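Local coordinates for putative hemin transport system, substrate-binding protein (Burkholderia cenocepacia, PDB 5Y89) that binds heme and, as the periplasmic substrate-binding component, probably delivers it to a hemin uptake transporter, at residues Val8-Gly13 with Val33-Thr38; Leu69-Ala74 with Thr93-Arg98. All coordinates share one frame; numbering follows the deposited sequence.

Contact 1: Val8-Gly13 with Val33-Thr38; sequences VIVIGG and VGADTT. With HEM (protoporphyrin IX containing Fe), chain C.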
ATOM      1  N   VAL A   8      -5.362  21.071   6.343  1.00 60.03           N
ATOM      2  CA  VAL A   8      -5.163  20.017   5.378  1.00 58.92           C
ATOM      3  C   VAL A   8      -5.611  18.632   5.918  1.00 56.51           C
ATOM      4  O   VAL A   8      -5.329  18.282   7.073  1.00 58.20           O
ATOM      5  CB  VAL A   8      -3.696  19.879   4.977  1.00 59.82           C
ATOM      6  CG1 VAL A   8      -3.554  18.860   3.832  1.00 55.74           C
ATOM      7  CG2 VAL A   8      -3.142  21.216   4.524  1.00 61.87           C
ATOM      8  N   ILE A   9      -6.270  17.869   5.041  1.00 53.01           N
ATOM      9  CA  ILE A   9      -6.605  16.466   5.252  1.00 51.45           C
ATOM     10  C   ILE A   9      -5.914  15.642   4.178  1.00 51.05           C
ATOM     11  O   ILE A   9      -5.963  15.976   2.988  1.00 51.21           O
ATOM     12  CB  ILE A   9      -8.127  16.235   5.194  1.00 48.94           C
ATOM     13  CG1 ILE A   9      -8.771  16.826   6.399  1.00 48.62           C
ATOM     14  CG2 ILE A   9      -8.462  14.730   5.182  1.00 49.65           C
ATOM     15  CD1 ILE A   9     -10.272  16.923   6.278  1.00 50.23           C
ATOM     16  N   VAL A  10      -5.299  14.535   4.595  1.00 52.19           N
ATOM     17  CA  VAL A  10      -4.643  13.596   3.653  1.00 53.38           C
ATOM     18  C   VAL A  10      -5.424  12.269   3.608  1.00 51.47           C
ATOM     19  O   VAL A  10      -5.822  11.737   4.644  1.00 49.43           O
ATOM     20  CB  VAL A  10      -3.172  13.279   3.999  1.00 55.88           C
ATOM     21  CG1 VAL A  10      -2.336  14.536   3.927  1.00 60.42           C
ATOM     22  CG2 VAL A  10      -3.029  12.726   5.406  1.00 59.55           C
ATOM     23  N   ILE A  11      -5.621  11.752   2.399  1.00 49.51           N
ATOM     24  CA  ILE A  11      -6.320  10.527   2.160  1.00 48.07           C
ATOM     25  C   ILE A  11      -5.396   9.602   1.371  1.00 49.18           C
ATOM     26  O   ILE A  11      -5.115   9.861   0.171  1.00 50.26           O
ATOM     27  CB  ILE A  11      -7.617  10.698   1.333  1.00 45.33           C
ATOM     28  CG1 ILE A  11      -8.521  11.736   1.902  1.00 42.19           C
ATOM     29  CG2 ILE A  11      -8.351   9.352   1.221  1.00 43.68           C
ATOM     30  CD1 ILE A  11      -9.067  11.454   3.279  1.00 43.43           C
ATOM     31  N   GLY A  12      -4.938   8.546   2.043  1.00 48.94           N
ATOM     32  CA  GLY A  12      -3.941   7.645   1.499  1.00 51.51           C
ATOM     33  C   GLY A  12      -2.683   7.697   2.351  1.00 54.87           C
ATOM     34  O   GLY A  12      -1.959   8.719   2.364  1.00 50.97           O
ATOM     35  N   GLY A  13      -2.395   6.584   3.025  1.00 53.31           N
ATOM     36  CA  GLY A  13      -1.296   6.547   3.980  1.00 57.00           C
ATOM     37  C   GLY A  13       0.063   7.020   3.486  1.00 56.93           C
ATOM     38  O   GLY A  13       0.837   7.598   4.247  1.00 54.26           O
ATOM     39  N   VAL A  33      -4.726  18.439   9.740  1.00 63.47           N
ATOM     40  CA  VAL A  33      -5.776  18.358  10.776  1.00 64.03           C
ATOM     41  C   VAL A  33      -6.500  17.020  10.805  1.00 61.68           C
ATOM     42  O   VAL A  33      -7.267  16.778  11.728  1.00 60.79           O
ATOM     43  CB  VAL A  33      -6.851  19.457  10.600  1.00 63.04           C
ATOM     44  CG1 VAL A  33      -6.282  20.834  10.974  1.00 65.69           C
ATOM     45  CG2 VAL A  33      -7.411  19.462   9.148  1.00 60.68           C
ATOM     46  N   GLY A  34      -6.342  16.207   9.743  1.00 58.24           N
ATOM     47  CA  GLY A  34      -6.995  14.918   9.705  1.00 56.45           C
ATOM     48  C   GLY A  34      -6.503  14.022   8.614  1.00 53.06           C
ATOM     49  O   GLY A  34      -5.782  14.450   7.732  1.00 55.11           O
ATOM     50  N   ALA A  35      -6.925  12.778   8.669  1.00 50.81           N
ATOM     51  CA  ALA A  35      -6.482  11.751   7.723  1.00 50.65           C
ATOM     52  C   ALA A  35      -7.507  10.616   7.653  1.00 50.31           C
ATOM     53  O   ALA A  35      -8.461  10.618   8.405  1.00 48.50           O
ATOM     54  CB  ALA A  35      -5.148  11.216   8.144  1.00 52.25           C
ATOM     55  N   ASP A  36      -7.332   9.698   6.710  1.00 49.68           N
ATOM     56  CA  ASP A  36      -8.130   8.487   6.674  1.00 49.55           C
ATOM     57  C   ASP A  36      -7.383   7.381   7.458  1.00 49.66           C
ATOM     58  O   ASP A  36      -6.214   7.530   7.788  1.00 50.61           O
ATOM     59  CB  ASP A  36      -8.431   8.016   5.230  1.00 47.98           C
ATOM     60  CG  ASP A  36      -7.238   7.409   4.592  1.00 51.83           C
ATOM     61  OD1 ASP A  36      -6.214   8.142   4.405  1.00 50.66           O
ATOM     62  OD2 ASP A  36      -7.268   6.191   4.376  1.00 51.77           O
ATOM     63  N   THR A  37      -8.081   6.285   7.724  1.00 45.59           N
ATOM     64  CA  THR A  37      -7.608   5.224   8.569  1.00 47.04           C
ATOM     65  C   THR A  37      -6.425   4.427   8.013  1.00 48.36           C
ATOM     66  O   THR A  37      -5.768   3.785   8.786  1.00 49.92           O
ATOM     67  CB  THR A  37      -8.730   4.240   8.844  1.00 46.53           C
ATOM     68  OG1 THR A  37      -9.371   3.913   7.595  1.00 45.57           O
ATOM     69  CG2 THR A  37      -9.773   4.877   9.816  1.00 46.72           C
ATOM     70  N   THR A  38      -6.098   4.553   6.715  1.00 45.86           N
ATOM     71  CA  THR A  38      -4.845   4.014   6.206  1.00 46.63           C
ATOM     72  C   THR A  38      -3.581   4.775   6.664  1.00 49.57           C
ATOM     73  O   THR A  38      -2.455   4.262   6.536  1.00 52.85           O
ATOM     74  CB  THR A  38      -4.811   3.961   4.649  1.00 46.66           C
ATOM     75  OG1 THR A  38      -4.908   5.289   4.106  1.00 45.77           O
ATOM     76  CG2 THR A  38      -5.954   3.116   4.133  1.00 46.11           C
TER
HETATM   77  CHA HEM C 401      -5.342  -1.214   0.195  0.50 37.97           C
HETATM   78  CHB HEM C 401      -9.681  -3.152  -0.683  0.50 34.85           C
HETATM   79  CHC HEM C 401     -10.950  -2.460   3.958  0.50 37.01           C
HETATM   80  CHD HEM C 401      -6.598  -0.650   4.853  0.50 39.66           C
HETATM   81  C1A HEM C 401      -6.415  -1.793  -0.407  0.50 37.22           C
HETATM   82  C2A HEM C 401      -6.450  -2.091  -1.780  0.50 37.84           C
HETATM   83  C3A HEM C 401      -7.659  -2.655  -2.037  0.50 36.03           C
HETATM   84  C4A HEM C 401      -8.389  -2.671  -0.829  0.50 35.84           C
HETATM   85  CMA HEM C 401      -8.177  -3.037  -3.401  0.50 35.73           C
HETATM   86  CAA HEM C 401      -5.308  -1.880  -2.745  0.50 39.29           C
HETATM   87  CBA HEM C 401      -4.483  -3.196  -2.818  0.50 41.16           C
HETATM   88  CGA HEM C 401      -3.591  -3.284  -4.064  0.50 42.36           C
HETATM   89  O1A HEM C 401      -3.501  -2.329  -4.917  0.50 41.31           O
HETATM   90  O2A HEM C 401      -2.902  -4.343  -4.218  0.50 41.57           O
HETATM   91  C1B HEM C 401     -10.347  -3.245   0.550  0.50 35.33           C
HETATM   92  C2B HEM C 401     -11.711  -3.706   0.676  0.50 34.72           C
HETATM   93  C3B HEM C 401     -12.105  -3.561   1.988  0.50 36.48           C
HETATM   94  C4B HEM C 401     -10.934  -2.853   2.627  0.50 37.17           C
HETATM   95  CMB HEM C 401     -12.513  -4.398  -0.407  0.50 34.67           C
HETATM   96  CAB HEM C 401     -13.416  -3.942   2.660  0.50 37.52           C
HETATM   97  CBB HEM C 401     -14.524  -4.408   2.011  0.50 35.95           C
HETATM   98  C1C HEM C 401      -9.909  -1.844   4.622  0.50 38.23           C
HETATM   99  C2C HEM C 401      -9.934  -1.341   5.970  0.50 39.46           C
HETATM  100  C3C HEM C 401      -8.642  -0.859   6.177  0.50 40.22           C
HETATM  101  C4C HEM C 401      -7.898  -1.087   4.989  0.50 39.23           C
HETATM  102  CMC HEM C 401     -11.090  -1.333   6.961  0.50 39.30           C
HETATM  103  CAC HEM C 401      -8.014  -0.165   7.327  0.50 40.86           C
HETATM  104  CBC HEM C 401      -8.725   0.075   8.383  0.50 41.74           C
HETATM  105  C1D HEM C 401      -5.925  -0.701   3.643  0.50 39.88           C
HETATM  106  C2D HEM C 401      -4.500  -0.288   3.547  0.50 39.89           C
HETATM  107  C3D HEM C 401      -4.188  -0.382   2.268  0.50 39.25           C
HETATM  108  C4D HEM C 401      -5.379  -0.938   1.584  0.50 39.09           C
HETATM  109  CMD HEM C 401      -3.643   0.253   4.662  0.50 40.97           C
HETATM  110  CAD HEM C 401      -2.857  -0.048   1.634  0.50 41.22           C
HETATM  111  CBD HEM C 401      -2.494   1.437   1.727  0.50 41.55           C
HETATM  112  CGD HEM C 401      -3.554   2.329   1.107  0.50 41.35           C
HETATM  113  O1D HEM C 401      -4.388   1.867   0.264  0.50 38.00           O
HETATM  114  O2D HEM C 401      -3.595   3.546   1.452  0.50 40.11           O
HETATM  115  NA  HEM C 401      -7.666  -2.028   0.147  0.50 37.44           N
HETATM  116  NB  HEM C 401     -10.020  -2.594   1.655  0.50 36.94           N
HETATM  117  NC  HEM C 401      -8.755  -1.496   4.053  0.50 37.21           N
HETATM  118  ND  HEM C 401      -6.441  -0.991   2.432  0.50 38.53           N
HETATM  119 FE   HEM C 401      -8.148  -1.702   2.105  0.50 38.50          FE
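The heme-facing end of the parallel β-sheet is where strands 6-11 and 30-35 finish, and D36, from the second, reaches across to the first. D36 OD1 accepts the backbone N-H of G12 at 2.7 Å, the donor lying above the carboxylate plane, 45° out of it. D36 CG sits between backbone N and carbonyl carbon (chi1 74°), which turns the carboxylate toward G12, while CB packs on CD1 of I11. The other oxygen, D36 OD2, takes two donors from T38: T38 OG1 at 2.5 Å through the syn lone pair, and the backbone N, which closes an Asx turn. These strands flank helix 13-21 in a parallel β-α-β unit, and G12 is the residue just before that helix. T38 OG1 also receives a weak bond from G13 N. The heme propionate oxygen O2D lies 3.4 Å from T38 OG1. The adjoining Y53 is the axial ligand of the heme iron. Farther back, V33 N donates to V8 O at 2.7 Å and V10 N to G34 O at 3.2 Å. I9 CG1 meets V33 CG2 at 4.0 Å, the side chains at about a right angle; V10 and A35 share the face opposite to I9, V10 CG2 touching A35 CB at 3.8 Å.

Contact 2: Leu69-Ala74 with Thr93-Arg98; sequences LVLASA and TTFDER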
ATOM      1  N   LEU A  69      -7.867  22.109   2.203  1.00 59.15           N
ATOM      2  CA  LEU A  69      -7.119  21.386   1.193  1.00 59.15           C
ATOM      3  C   LEU A  69      -7.163  19.901   1.504  1.00 55.86           C
ATOM      4  O   LEU A  69      -7.002  19.492   2.657  1.00 54.05           O
ATOM      5  CB  LEU A  69      -5.686  21.870   1.110  1.00 61.31           C
ATOM      6  CG  LEU A  69      -4.737  21.139   0.138  1.00 64.18           C
ATOM      7  CD1 LEU A  69      -5.190  21.271  -1.307  1.00 64.51           C
ATOM      8  CD2 LEU A  69      -3.316  21.697   0.274  1.00 67.18           C
ATOM      9  N   VAL A  70      -7.383  19.110   0.463  1.00 53.77           N
ATOM     10  CA  VAL A  70      -7.302  17.645   0.590  1.00 53.16           C
ATOM     11  C   VAL A  70      -6.259  17.122  -0.407  1.00 53.97           C
ATOM     12  O   VAL A  70      -6.289  17.445  -1.615  1.00 52.13           O
ATOM     13  CB  VAL A  70      -8.648  16.984   0.317  1.00 49.84           C
ATOM     14  CG1 VAL A  70      -8.528  15.448   0.355  1.00 50.94           C
ATOM     15  CG2 VAL A  70      -9.667  17.415   1.367  1.00 50.56           C
ATOM     16  N   LEU A  71      -5.330  16.359   0.121  1.00 53.72           N
ATOM     17  CA  LEU A  71      -4.378  15.618  -0.696  1.00 53.34           C
ATOM     18  C   LEU A  71      -4.870  14.152  -0.722  1.00 54.20           C
ATOM     19  O   LEU A  71      -4.969  13.516   0.341  1.00 55.44           O
ATOM     20  CB  LEU A  71      -2.998  15.686  -0.078  1.00 53.93           C
ATOM     21  CG  LEU A  71      -2.439  17.109   0.200  1.00 55.94           C
ATOM     22  CD1 LEU A  71      -1.021  16.991   0.765  1.00 57.15           C
ATOM     23  CD2 LEU A  71      -2.452  17.948  -1.059  1.00 57.01           C
ATOM     24  N   ALA A  72      -5.172  13.626  -1.921  1.00 52.53           N
ATOM     25  CA  ALA A  72      -5.902  12.376  -2.049  1.00 49.98           C
ATOM     26  C   ALA A  72      -5.306  11.418  -3.083  1.00 48.81           C
ATOM     27  O   ALA A  72      -4.985  11.814  -4.190  1.00 48.52           O
ATOM     28  CB  ALA A  72      -7.351  12.669  -2.392  1.00 48.03           C
ATOM     29  N   SER A  73      -5.149  10.157  -2.693  1.00 48.60           N
ATOM     30  CA  SER A  73      -4.867   9.098  -3.643  1.00 48.38           C
ATOM     31  C   SER A  73      -5.957   9.042  -4.702  1.00 48.39           C
ATOM     32  O   SER A  73      -7.137   9.291  -4.436  1.00 46.09           O
ATOM     33  CB  SER A  73      -4.816   7.736  -2.945  1.00 49.98           C
ATOM     34  OG  SER A  73      -4.834   6.635  -3.909  1.00 49.43           O
ATOM     35  N   ALA A  74      -5.550   8.716  -5.924  1.00 50.23           N
ATOM     36  CA  ALA A  74      -6.487   8.458  -7.040  1.00 48.98           C
ATOM     37  C   ALA A  74      -7.413   7.310  -6.727  1.00 46.73           C
ATOM     38  O   ALA A  74      -8.488   7.278  -7.294  1.00 45.50           O
ATOM     39  CB  ALA A  74      -5.745   8.190  -8.385  1.00 46.44           C
ATOM     40  N   THR A  93      -6.318  17.872  -4.425  1.00 55.13           N
ATOM     41  CA  THR A  93      -5.190  17.580  -5.277  1.00 55.58           C
ATOM     42  C   THR A  93      -4.956  16.070  -5.240  1.00 57.51           C
ATOM     43  O   THR A  93      -4.719  15.489  -4.181  1.00 56.49           O
ATOM     44  CB  THR A  93      -3.949  18.370  -4.793  1.00 56.82           C
ATOM     45  OG1 THR A  93      -4.245  19.785  -4.780  1.00 56.45           O
ATOM     46  CG2 THR A  93      -2.733  18.124  -5.709  1.00 56.15           C
ATOM     47  N   THR A  94      -5.005  15.449  -6.411  1.00 59.02           N
ATOM     48  CA  THR A  94      -5.065  13.986  -6.574  1.00 57.11           C
ATOM     49  C   THR A  94      -3.751  13.436  -7.073  1.00 57.50           C
ATOM     50  O   THR A  94      -3.113  14.038  -7.917  1.00 54.17           O
ATOM     51  CB  THR A  94      -6.190  13.622  -7.545  1.00 57.59           C
ATOM     52  OG1 THR A  94      -7.413  14.115  -6.961  1.00 60.92           O
ATOM     53  CG2 THR A  94      -6.348  12.094  -7.663  1.00 60.36           C
ATOM     54  N   PHE A  95      -3.341  12.289  -6.540  1.00 56.35           N
ATOM     55  CA  PHE A  95      -2.060  11.639  -6.930  1.00 56.98           C
ATOM     56  C   PHE A  95      -2.296  10.274  -7.553  1.00 54.17           C
ATOM     57  O   PHE A  95      -3.100   9.483  -7.021  1.00 56.52           O
ATOM     58  CB  PHE A  95      -1.169  11.499  -5.709  1.00 58.81           C
ATOM     59  CG  PHE A  95      -0.770  12.812  -5.116  1.00 59.75           C
ATOM     60  CD1 PHE A  95      -1.659  13.514  -4.279  1.00 58.91           C
ATOM     61  CD2 PHE A  95       0.460  13.366  -5.385  1.00 61.30           C
ATOM     62  CE1 PHE A  95      -1.329  14.728  -3.742  1.00 59.02           C
ATOM     63  CE2 PHE A  95       0.798  14.622  -4.853  1.00 62.96           C
ATOM     64  CZ  PHE A  95      -0.084  15.292  -4.018  1.00 62.37           C
ATOM     65  N   ASP A  96      -1.618   9.976  -8.654  1.00 56.05           N
ATOM     66  CA  ASP A  96      -1.846   8.749  -9.382  1.00 57.68           C
ATOM     67  C   ASP A  96      -1.376   7.562  -8.531  1.00 57.14           C
ATOM     68  O   ASP A  96      -0.511   7.702  -7.639  1.00 55.94           O
ATOM     69  CB  ASP A  96      -1.170   8.744 -10.767  1.00 61.88           C
ATOM     70  CG  ASP A  96       0.382   8.454 -10.712  1.00 66.16           C
ATOM     71  OD1 ASP A  96       0.843   7.391 -10.199  1.00 63.11           O
ATOM     72  OD2 ASP A  96       1.149   9.327 -11.227  1.00 68.60           O
ATOM     73  N   GLU A  97      -2.001   6.408  -8.784  1.00 55.31           N
ATOM     74  CA  GLU A  97      -1.595   5.162  -8.158  1.00 54.50           C
ATOM     75  C   GLU A  97      -1.232   4.177  -9.246  1.00 55.02           C
ATOM     76  O   GLU A  97      -1.726   3.078  -9.290  1.00 50.66           O
ATOM     77  CB  GLU A  97      -2.672   4.551  -7.300  1.00 51.01           C
ATOM     78  CG  GLU A  97      -3.008   5.315  -6.062  1.00 54.02           C
ATOM     79  CD  GLU A  97      -1.935   5.353  -4.964  1.00 53.09           C
ATOM     80  OE1 GLU A  97      -0.842   4.799  -5.153  1.00 52.59           O
ATOM     81  OE2 GLU A  97      -2.221   5.989  -3.913  1.00 50.88           O
ATOM     82  N   ARG A  98      -0.279   4.548 -10.062  1.00 56.37           N
ATOM     83  CA  ARG A  98       0.256   3.656 -11.073  1.00 63.90           C
ATOM     84  C   ARG A  98       1.207   2.547 -10.571  1.00 62.69           C
ATOM     85  O   ARG A  98       1.699   1.787 -11.363  1.00 69.49           O
ATOM     86  CB  ARG A  98       0.940   4.455 -12.195  1.00 68.52           C
ATOM     87  CG  ARG A  98      -0.048   5.155 -13.095  1.00 73.16           C
ATOM     88  CD  ARG A  98       0.656   6.094 -14.088  1.00 86.08           C
ATOM     89  NE  ARG A  98      -0.109   7.351 -14.142  1.00 97.76           N
ATOM     90  CZ  ARG A  98       0.356   8.558 -14.506  1.00102.38           C
ATOM     91  NH1 ARG A  98       1.627   8.727 -14.899  1.00103.35           N
ATOM     92  NH2 ARG A  98      -0.483   9.607 -14.523  1.00 98.91           N
TER
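A parallel β-α-β unit, strand 69-73, helix 79-87 and strand 91-95, brings L69-A74 alongside T93-R98 at the margin of the four-stranded sheet. Four backbone bonds pair the two segments: T93 N to V70 O, A72 N to T93 O, F95 N to A72 O at 2.9 Å, and A74 N to F95 O, in which the N-H is bent to 143°. The axes of the two short strand segments approach to 4.7 Å and their directions differ by 22°. L71, S73, T93 and F95 direct their side chains to one face, A72 and T94 to the other. On the first face L71 and T93 lie side by side, with CD2 of L71 4.0 Å from CB of T93. The F95 ring brings CE1 to 4.1 Å from CB of L71, while A72 O lies at the ring edge, close to its plane. Across the sheet, T94 CG2 packs against CA of A74 at 3.7 Å. At the C-terminal end of strand 69-73 a side-chain bond reaches the loop after strand 91-95: S73 OG donates to E97 OE2 at 2.7 Å, along the anti lone pair of that oxygen. The glutamate chain bends at chi2 (-69°), which folds its carboxylate back to the serine. E97 OE1 forms a salt bridge with K107, so both ends of the carboxylate are held, and S73 OG also bonds to E75 N. D96 OD1 accepts R98 N in an Asx turn and pairs with S103 OG. Helix 101-115 packs on the face carrying L71 and F95, through A114 and V111 respectively, and backbone bonds from L69 and L71 join strand 69-73 to strand 6-11 on its other side.

How the contacts relate
From the N terminus the chain runs through strand 6-11, helix 13-21 and back to strand 30-35, where contact 1 closes its loop. Only after that does contact 2 open at strand 69-73 and close, past helix 79-87, at strand 91-95; the two are therefore in series, neither nested nor crossed. In the sheet, however, they are neighbours: order 30-35, 6-11, 69-73, 91-95 makes the first strand of each contact an inner one and the second an outer one. I11 N to L71 O at 2.8 Å and S73 N to I11 O at 2.9 Å, both probable hydrogen bonds, join the two inner strands, so both β-α-β units share one continuous parallel sheet.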